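Long-range contact in peptide ABC transporter permease (Staphylococcus hominis, PDB 6EXS), which probably carries peptides across the membrane as a POT family transporter, including the thioalcohol-conjugated peptides that are precursors of human underarm malodour: residues 32-44 / 59-71. Sequence-based numbering, arbitrary orientation. Where two conformers were deposited one is given.
With C3H (2-[[(2~{R})-2-azanyl-3-[(3~{S})-3-methyl-1-oxidanyl-hexan-3-yl]sulfanyl-propanoyl]amino]ethanoic acid), chain O.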
ATOM      1  N   TYR A  32      -4.092 -10.801   1.636  1.00 34.02           N
ATOM      2  CA  TYR A  32      -3.799  -9.532   2.318  1.00 32.82           C
ATOM      3  C   TYR A  32      -5.001  -8.619   2.322  1.00 38.28           C
ATOM      4  O   TYR A  32      -5.362  -8.115   3.388  1.00 40.33           O
ATOM      5  CB  TYR A  32      -2.605  -8.771   1.721  1.00 33.31           C
ATOM      6  CG  TYR A  32      -2.443  -7.364   2.280  1.00 34.19           C
ATOM      7  CD1 TYR A  32      -1.981  -7.153   3.578  1.00 35.94           C
ATOM      8  CD2 TYR A  32      -2.754  -6.243   1.508  1.00 34.26           C
ATOM      9  CE1 TYR A  32      -1.854  -5.867   4.104  1.00 34.71           C
ATOM     10  CE2 TYR A  32      -2.624  -4.952   2.021  1.00 34.66           C
ATOM     11  CZ  TYR A  32      -2.177  -4.769   3.323  1.00 39.80           C
ATOM     12  OH  TYR A  32      -2.010  -3.497   3.828  1.00 38.62           O
ATOM     13  N   TYR A  33      -5.603  -8.382   1.139  1.00 33.51           N
ATOM     14  CA  TYR A  33      -6.737  -7.478   1.013  1.00 33.22           C
ATOM     15  C   TYR A  33      -8.017  -8.046   1.600  1.00 37.85           C
ATOM     16  O   TYR A  33      -8.849  -7.275   2.058  1.00 37.32           O
ATOM     17  CB  TYR A  33      -6.915  -6.977  -0.428  1.00 34.21           C
ATOM     18  CG  TYR A  33      -5.872  -5.935  -0.781  1.00 34.41           C
ATOM     19  CD1 TYR A  33      -5.848  -4.700  -0.140  1.00 36.23           C
ATOM     20  CD2 TYR A  33      -4.862  -6.215  -1.694  1.00 34.88           C
ATOM     21  CE1 TYR A  33      -4.854  -3.761  -0.412  1.00 38.14           C
ATOM     22  CE2 TYR A  33      -3.861  -5.283  -1.976  1.00 35.71           C
ATOM     23  CZ  TYR A  33      -3.854  -4.065  -1.318  1.00 45.65           C
ATOM     24  OH  TYR A  33      -2.899  -3.126  -1.601  1.00 49.49           O
ATOM     25  N   GLY A  34      -8.127  -9.370   1.657  1.00 35.45           N
ATOM     26  CA  GLY A  34      -9.271 -10.050   2.248  1.00 35.39           C
ATOM     27  C   GLY A  34      -9.281  -9.898   3.753  1.00 40.02           C
ATOM     28  O   GLY A  34     -10.311  -9.555   4.343  1.00 40.36           O
ATOM     29  N   MET A  35      -8.110 -10.134   4.376  1.00 35.94           N
ATOM     30  CA  MET A  35      -7.873  -9.964   5.815  1.00 35.09           C
ATOM     31  C   MET A  35      -8.113  -8.476   6.174  1.00 38.81           C
ATOM     32  O   MET A  35      -8.782  -8.198   7.173  1.00 38.75           O
ATOM     33  CB  MET A  35      -6.424 -10.408   6.135  1.00 36.80           C
ATOM     34  CG  MET A  35      -5.939 -10.127   7.544  1.00 38.94           C
ATOM     35  SD  MET A  35      -5.414  -8.422   7.824  1.00 41.50           S
ATOM     36  CE  MET A  35      -3.998  -8.246   6.576  1.00 37.49           C
ATOM     37  N   ARG A  36      -7.562  -7.543   5.338  1.00 35.12           N
ATOM     38  CA  ARG A  36      -7.674  -6.083   5.472  0.51 34.58           C
ATOM     39  C   ARG A  36      -9.136  -5.605   5.457  1.00 38.63           C
ATOM     40  O   ARG A  36      -9.525  -4.776   6.281  1.00 39.58           O
ATOM     41  CB  ARG A  36      -6.890  -5.392   4.342  0.51 32.38           C
ATOM     42  CG  ARG A  36      -5.712  -4.559   4.811  0.51 38.54           C
ATOM     43  CD  ARG A  36      -6.089  -3.093   4.883  0.51 46.30           C
ATOM     44  NE  ARG A  36      -5.553  -2.305   3.770  0.51 47.55           N
ATOM     45  CZ  ARG A  36      -6.218  -1.995   2.659  0.51 52.88           C
ATOM     46  NH1 ARG A  36      -7.457  -2.434   2.472  0.51 44.52           N
ATOM     47  NH2 ARG A  36      -5.648  -1.248   1.729  0.51 29.12           N
ATOM     48  N   ALA A  37      -9.941  -6.127   4.506  1.00 33.42           N
ATOM     49  CA  ALA A  37     -11.359  -5.785   4.340  1.00 33.30           C
ATOM     50  C   ALA A  37     -12.186  -6.144   5.583  1.00 38.60           C
ATOM     51  O   ALA A  37     -13.125  -5.432   5.910  1.00 37.57           O
ATOM     52  CB  ALA A  37     -11.929  -6.502   3.125  1.00 33.67           C
ATOM     53  N   MET A  38     -11.811  -7.243   6.270  1.00 37.15           N
ATOM     54  CA  MET A  38     -12.441  -7.778   7.475  1.00 37.72           C
ATOM     55  C   MET A  38     -11.914  -7.143   8.745  1.00 39.64           C
ATOM     56  O   MET A  38     -12.679  -6.986   9.692  1.00 39.54           O
ATOM     57  CB  MET A  38     -12.191  -9.291   7.578  1.00 41.13           C
ATOM     58  CG  MET A  38     -12.857 -10.115   6.501  1.00 46.37           C
ATOM     59  SD  MET A  38     -12.721 -11.881   6.887  1.00 52.67           S
ATOM     60  CE  MET A  38     -14.146 -12.097   7.854  1.00 50.08           C
ATOM     61  N   LEU A  39     -10.598  -6.841   8.798  1.00 35.14           N
ATOM     62  CA  LEU A  39      -9.915  -6.329   9.995  1.00 34.38           C
ATOM     63  C   LEU A  39     -10.592  -5.126  10.651  1.00 39.33           C
ATOM     64  O   LEU A  39     -10.742  -5.144  11.871  1.00 40.78           O
ATOM     65  CB  LEU A  39      -8.423  -6.038   9.745  1.00 33.25           C
ATOM     66  CG  LEU A  39      -7.519  -6.088  10.992  1.00 37.72           C
ATOM     67  CD1 LEU A  39      -7.327  -7.518  11.494  1.00 37.54           C
ATOM     68  CD2 LEU A  39      -6.159  -5.467  10.702  1.00 40.67           C
ATOM     69  N   ILE A  40     -11.024  -4.115   9.872  1.00 34.87           N
ATOM     70  CA  ILE A  40     -11.657  -2.913  10.433  1.00 34.79           C
ATOM     71  C   ILE A  40     -12.942  -3.262  11.204  1.00 39.56           C
ATOM     72  O   ILE A  40     -13.088  -2.817  12.339  1.00 40.89           O
ATOM     73  CB  ILE A  40     -11.853  -1.761   9.386  1.00 37.63           C
ATOM     74  CG1 ILE A  40     -12.428  -0.462  10.041  1.00 38.73           C
ATOM     75  CG2 ILE A  40     -12.671  -2.187   8.138  1.00 36.81           C
ATOM     76  CD1 ILE A  40     -11.526   0.277  11.029  1.00 38.84           C
ATOM     77  N   PHE A  41     -13.820  -4.105  10.631  1.00 35.00           N
ATOM     78  CA  PHE A  41     -15.071  -4.522  11.268  1.00 34.31           C
ATOM     79  C   PHE A  41     -14.829  -5.449  12.443  1.00 39.65           C
ATOM     80  O   PHE A  41     -15.428  -5.245  13.496  1.00 40.61           O
ATOM     81  CB  PHE A  41     -16.040  -5.120  10.248  1.00 34.69           C
ATOM     82  CG  PHE A  41     -16.219  -4.193   9.076  1.00 34.65           C
ATOM     83  CD1 PHE A  41     -16.838  -2.959   9.235  1.00 36.91           C
ATOM     84  CD2 PHE A  41     -15.688  -4.513   7.830  1.00 34.95           C
ATOM     85  CE1 PHE A  41     -16.945  -2.075   8.167  1.00 37.79           C
ATOM     86  CE2 PHE A  41     -15.817  -3.639   6.758  1.00 36.68           C
ATOM     87  CZ  PHE A  41     -16.423  -2.416   6.935  1.00 35.34           C
ATOM     88  N   TYR A  42     -13.899  -6.412  12.292  1.00 34.50           N
ATOM     89  CA  TYR A  42     -13.511  -7.335  13.356  1.00 34.71           C
ATOM     90  C   TYR A  42     -13.031  -6.569  14.607  1.00 40.79           C
ATOM     91  O   TYR A  42     -13.376  -6.957  15.713  1.00 41.19           O
ATOM     92  CB  TYR A  42     -12.409  -8.274  12.853  1.00 34.94           C
ATOM     93  CG  TYR A  42     -11.849  -9.202  13.907  1.00 36.17           C
ATOM     94  CD1 TYR A  42     -12.677 -10.090  14.594  1.00 37.69           C
ATOM     95  CD2 TYR A  42     -10.485  -9.235  14.182  1.00 37.06           C
ATOM     96  CE1 TYR A  42     -12.160 -10.980  15.533  1.00 38.46           C
ATOM     97  CE2 TYR A  42      -9.955 -10.126  15.116  1.00 38.66           C
ATOM     98  CZ  TYR A  42     -10.799 -10.997  15.792  1.00 46.60           C
ATOM     99  OH  TYR A  42     -10.292 -11.879  16.717  1.00 48.32           O
ATOM    100  N   MET A  43     -12.271  -5.469  14.426  1.00 37.14           N
ATOM    101  CA  MET A  43     -11.776  -4.644  15.530  1.00 36.47           C
ATOM    102  C   MET A  43     -12.862  -3.845  16.282  1.00 41.72           C
ATOM    103  O   MET A  43     -12.933  -3.958  17.511  1.00 41.96           O
ATOM    104  CB  MET A  43     -10.658  -3.711  15.053  1.00 37.72           C
ATOM    105  CG  MET A  43      -9.379  -4.442  14.731  1.00 40.52           C
ATOM    106  SD  MET A  43      -8.000  -3.325  14.465  1.00 44.38           S
ATOM    107  CE  MET A  43      -8.345  -2.747  12.826  1.00 39.57           C
ATOM    108  N   TYR A  44     -13.679  -3.015  15.576  1.00 38.26           N
ATOM    109  CA  TYR A  44     -14.645  -2.169  16.280  1.00 39.16           C
ATOM    110  C   TYR A  44     -16.014  -2.823  16.518  1.00 43.34           C
ATOM    111  O   TYR A  44     -16.773  -2.304  17.351  1.00 43.64           O
ATOM    112  CB  TYR A  44     -14.790  -0.771  15.643  1.00 40.82           C
ATOM    113  CG  TYR A  44     -15.771  -0.647  14.498  1.00 42.60           C
ATOM    114  CD1 TYR A  44     -15.391  -0.945  13.197  1.00 43.55           C
ATOM    115  CD2 TYR A  44     -17.048  -0.127  14.701  1.00 43.98           C
ATOM    116  CE1 TYR A  44     -16.278  -0.806  12.134  1.00 44.83           C
ATOM    117  CE2 TYR A  44     -17.937   0.043  13.639  1.00 44.19           C
ATOM    118  CZ  TYR A  44     -17.548  -0.308  12.358  1.00 49.51           C
ATOM    119  OH  TYR A  44     -18.404  -0.169  11.294  1.00 48.91           O
ATOM    120  N   ALA A  59      -9.460   1.720  16.279  1.00 41.26           N
ATOM    121  CA  ALA A  59      -9.543   0.725  15.199  1.00 39.03           C
ATOM    122  C   ALA A  59      -9.154   1.355  13.841  1.00 42.39           C
ATOM    123  O   ALA A  59      -8.508   0.702  13.019  1.00 40.26           O
ATOM    124  CB  ALA A  59     -10.957   0.154  15.127  1.00 39.24           C
ATOM    125  N   MET A  60      -9.559   2.630  13.627  1.00 40.20           N
ATOM    126  CA  MET A  60      -9.288   3.439  12.441  1.00 39.48           C
ATOM    127  C   MET A  60      -7.795   3.775  12.375  1.00 40.82           C
ATOM    128  O   MET A  60      -7.173   3.592  11.336  1.00 38.74           O
ATOM    129  CB  MET A  60     -10.139   4.726  12.463  1.00 43.04           C
ATOM    130  CG  MET A  60     -11.628   4.502  12.195  1.00 46.92           C
ATOM    131  SD  MET A  60     -12.498   5.997  11.631  1.00 51.95           S
ATOM    132  CE  MET A  60     -12.653   6.891  13.131  1.00 50.15           C
ATOM    133  N   SER A  61      -7.223   4.233  13.499  1.00 38.70           N
ATOM    134  CA  SER A  61      -5.797   4.548  13.657  1.00 39.18           C
ATOM    135  C   SER A  61      -4.907   3.323  13.343  1.00 43.65           C
ATOM    136  O   SER A  61      -3.972   3.459  12.545  1.00 43.96           O
ATOM    137  CB  SER A  61      -5.516   5.074  15.063  1.00 42.87           C
ATOM    138  OG  SER A  61      -4.134   5.352  15.208  1.00 52.12           O
ATOM    139  N   ILE A  62      -5.238   2.126  13.927  1.00 38.77           N
ATOM    140  CA  ILE A  62      -4.539   0.845  13.705  1.00 37.48           C
ATOM    141  C   ILE A  62      -4.423   0.514  12.194  1.00 41.87           C
ATOM    142  O   ILE A  62      -3.329   0.199  11.732  1.00 41.51           O
ATOM    143  CB  ILE A  62      -5.168  -0.314  14.539  1.00 39.89           C
ATOM    144  CG1 ILE A  62      -4.899  -0.114  16.057  1.00 40.81           C
ATOM    145  CG2 ILE A  62      -4.669  -1.697  14.061  1.00 39.02           C
ATOM    146  CD1 ILE A  62      -5.860  -0.819  17.042  1.00 40.80           C
ATOM    147  N   MET A  63      -5.539   0.625  11.435  1.00 38.04           N
ATOM    148  CA  MET A  63      -5.597   0.376   9.984  1.00 36.97           C
ATOM    149  C   MET A  63      -4.529   1.164   9.189  1.00 41.66           C
ATOM    150  O   MET A  63      -3.821   0.581   8.358  1.00 40.65           O
ATOM    151  CB  MET A  63      -7.007   0.657   9.428  1.00 38.71           C
ATOM    152  CG  MET A  63      -8.040  -0.370   9.850  1.00 42.43           C
ATOM    153  SD  MET A  63      -7.765  -2.049   9.210  1.00 46.07           S
ATOM    154  CE  MET A  63      -8.423  -1.877   7.559  1.00 41.76           C
ATOM    155  N   SER A  64      -4.387   2.475   9.501  1.00 38.28           N
ATOM    156  CA  SER A  64      -3.450   3.390   8.859  1.00 36.97           C
ATOM    157  C   SER A  64      -2.005   3.139   9.267  1.00 40.19           C
ATOM    158  O   SER A  64      -1.139   3.080   8.403  1.00 38.45           O
ATOM    159  CB  SER A  64      -3.853   4.831   9.133  1.00 39.29           C
ATOM    160  OG  SER A  64      -5.024   5.139   8.400  1.00 45.03           O
ATOM    161  N   VAL A  65      -1.749   2.973  10.579  1.00 38.49           N
ATOM    162  CA  VAL A  65      -0.418   2.708  11.139  1.00 38.77           C
ATOM    163  C   VAL A  65       0.106   1.366  10.599  1.00 42.84           C
ATOM    164  O   VAL A  65       1.271   1.274  10.192  1.00 43.88           O
ATOM    165  CB  VAL A  65      -0.422   2.819  12.691  1.00 43.35           C
ATOM    166  CG1 VAL A  65       0.886   2.321  13.308  1.00 43.63           C
ATOM    167  CG2 VAL A  65      -0.711   4.251  13.133  1.00 43.73           C
ATOM    168  N   TYR A  66      -0.782   0.363  10.521  1.00 37.77           N
ATOM    169  CA  TYR A  66      -0.506  -0.965   9.979  1.00 36.86           C
ATOM    170  C   TYR A  66      -0.075  -0.841   8.497  1.00 40.94           C
ATOM    171  O   TYR A  66       0.963  -1.388   8.125  1.00 41.13           O
ATOM    172  CB  TYR A  66      -1.768  -1.831  10.145  1.00 37.56           C
ATOM    173  CG  TYR A  66      -1.662  -3.307   9.828  1.00 39.43           C
ATOM    174  CD1 TYR A  66      -0.421  -3.923   9.655  1.00 41.58           C
ATOM    175  CD2 TYR A  66      -2.801  -4.093   9.707  1.00 39.85           C
ATOM    176  CE1 TYR A  66      -0.326  -5.281   9.353  1.00 41.16           C
ATOM    177  CE2 TYR A  66      -2.715  -5.452   9.417  1.00 40.39           C
ATOM    178  CZ  TYR A  66      -1.478  -6.041   9.247  1.00 45.24           C
ATOM    179  OH  TYR A  66      -1.416  -7.385   8.999  1.00 46.27           O
ATOM    180  N   GLY A  67      -0.845  -0.086   7.702  1.00 37.54           N
ATOM    181  CA  GLY A  67      -0.583   0.188   6.290  1.00 36.63           C
ATOM    182  C   GLY A  67       0.727   0.927   6.085  1.00 42.32           C
ATOM    183  O   GLY A  67       1.502   0.567   5.201  1.00 41.58           O
ATOM    184  N   ALA A  68       1.005   1.945   6.938  1.00 39.99           N
ATOM    185  CA  ALA A  68       2.244   2.731   6.929  1.00 39.30           C
ATOM    186  C   ALA A  68       3.451   1.837   7.231  1.00 43.54           C
ATOM    187  O   ALA A  68       4.490   1.988   6.583  1.00 44.84           O
ATOM    188  CB  ALA A  68       2.162   3.854   7.957  1.00 40.57           C
ATOM    189  N   LEU A  69       3.308   0.890   8.194  1.00 38.74           N
ATOM    190  CA  LEU A  69       4.406   0.001   8.588  1.00 38.08           C
ATOM    191  C   LEU A  69       4.746  -1.022   7.531  1.00 41.36           C
ATOM    192  O   LEU A  69       5.921  -1.306   7.356  1.00 41.45           O
ATOM    193  CB  LEU A  69       4.184  -0.657   9.953  1.00 38.19           C
ATOM    194  CG  LEU A  69       4.383   0.279  11.158  1.00 43.69           C
ATOM    195  CD1 LEU A  69       3.744  -0.283  12.394  1.00 44.05           C
ATOM    196  CD2 LEU A  69       5.858   0.572  11.415  1.00 45.76           C
ATOM    197  N   ILE A  70       3.744  -1.527   6.787  1.00 37.76           N
ATOM    198  CA  ILE A  70       3.963  -2.475   5.688  1.00 37.22           C
ATOM    199  C   ILE A  70       4.872  -1.863   4.606  1.00 44.28           C
ATOM    200  O   ILE A  70       5.827  -2.512   4.185  1.00 44.58           O
ATOM    201  CB  ILE A  70       2.618  -3.028   5.126  1.00 38.22           C
ATOM    202  CG1 ILE A  70       2.085  -4.139   6.042  1.00 36.96           C
ATOM    203  CG2 ILE A  70       2.764  -3.525   3.663  1.00 36.98           C
ATOM    204  CD1 ILE A  70       0.679  -4.295   6.025  1.00 44.09           C
ATOM    205  N   TYR A  71       4.601  -0.598   4.222  1.00 42.93           N
ATOM    206  CA  TYR A  71       5.345   0.161   3.217  1.00 43.55           C
ATOM    207  C   TYR A  71       6.715   0.622   3.729  1.00 45.65           C
ATOM    208  O   TYR A  71       7.671   0.602   2.954  1.00 44.22           O
ATOM    209  CB  TYR A  71       4.489   1.323   2.667  1.00 46.76           C
ATOM    210  CG  TYR A  71       3.368   0.835   1.768  1.00 51.10           C
ATOM    211  CD1 TYR A  71       2.178   0.353   2.305  1.00 53.85           C
ATOM    212  CD2 TYR A  71       3.526   0.781   0.387  1.00 52.77           C
ATOM    213  CE1 TYR A  71       1.175  -0.174   1.494  1.00 55.72           C
ATOM    214  CE2 TYR A  71       2.524   0.266  -0.439  1.00 53.99           C
ATOM    215  CZ  TYR A  71       1.346  -0.209   0.121  1.00 64.79           C
ATOM    216  OH  TYR A  71       0.336  -0.713  -0.669  1.00 69.98           O
TER
HETATM  217  O2  C3H O 514      -3.505  -2.653  -4.249  0.75 69.54           O
HETATM  218  C11 C3H O 514      -4.213  -2.191  -5.071  0.75 68.31           C
HETATM  219  O3  C3H O 514      -3.785  -1.563  -6.109  0.75 68.52           O
HETATM  220  C10 C3H O 514      -5.713  -2.202  -5.018  0.75 66.90           C
HETATM  221  N1  C3H O 514      -6.237  -2.223  -3.674  0.75 65.30           N
HETATM  222  C9  C3H O 514      -6.423  -1.109  -2.987  0.75 65.79           C
HETATM  223  O1  C3H O 514      -5.569  -0.242  -2.875  0.75 68.68           O
HETATM  224  C8  C3H O 514      -7.748  -0.894  -2.332  0.75 63.57           C
HETATM  225  N   C3H O 514      -8.465  -2.160  -2.277  0.75 63.93           N
HETATM  226  C7  C3H O 514      -7.573  -0.385  -0.901  0.75 63.34           C
HETATM  227  S   C3H O 514      -7.830   1.386  -0.606  0.75 63.64           S
HETATM  228  C3  C3H O 514      -9.618   1.872  -0.872  0.75 55.14           C
HETATM  229  C4  C3H O 514     -10.406   1.187   0.215  0.75 52.12           C
HETATM  230  C5  C3H O 514      -9.988   1.482  -2.309  0.75 51.07           C
HETATM  231  C6  C3H O 514     -11.447   1.578  -2.698  0.75 46.34           C
HETATM  232  O   C3H O 514     -11.979   0.347  -3.061  0.75 41.31           O
HETATM  233  C2  C3H O 514      -9.796   3.383  -0.752  0.75 54.02           C
HETATM  234  C1  C3H O 514     -10.282   4.087  -2.008  0.75 51.79           C
HETATM  235  C   C3H O 514     -10.440   5.566  -1.786  0.75 50.23           C
HETATM  236  O   HOH W   1      -2.675  -0.562  -0.158  1.00 47.31           O
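M63 fits as a knob among R36, L39, I40 and M43, its thioether laid against the backbone of helix 16-44 so that CE meets R36 O at 3.4 Å. The chain bends at both chi2 (-65°) and chi3 (-80°), which turns this methyl in between I40 CB and R36 CD, while the I40 side chain crosses that of M63 at about a right angle, CD1 against CG. Near the 43/59 end the antiparallel helices draw together: CB of A59 packs 3.9 Å from CB of M43, whose sulfur lies against I62 CG2. The N-to-C directions of the two segments stand at 151°, so the helices diverge further along, and longer side chains make the contacts there. L39 CD2 touches the edge of the Y66 ring, M35 CE approaches Y66 OH, and I70 CD1 meets Y32 CE1 obliquely at 3.5 Å. No direct hydrogen bond joins the segments; instead one water bridges Y33 OH (3.0 Å) and Y71 OH (3.1 Å). Y33 lines the peptide pocket, one ring face beneath ligand N1 and the other covered by Y32, and Y33 OH lies 2.8 Å from O2 of the bound conjugated peptide C3H. Helix 110-137 packs on I62, Y66 and I70, helix 430-451 on Y71, and helix 309-316 on I40 and Y44.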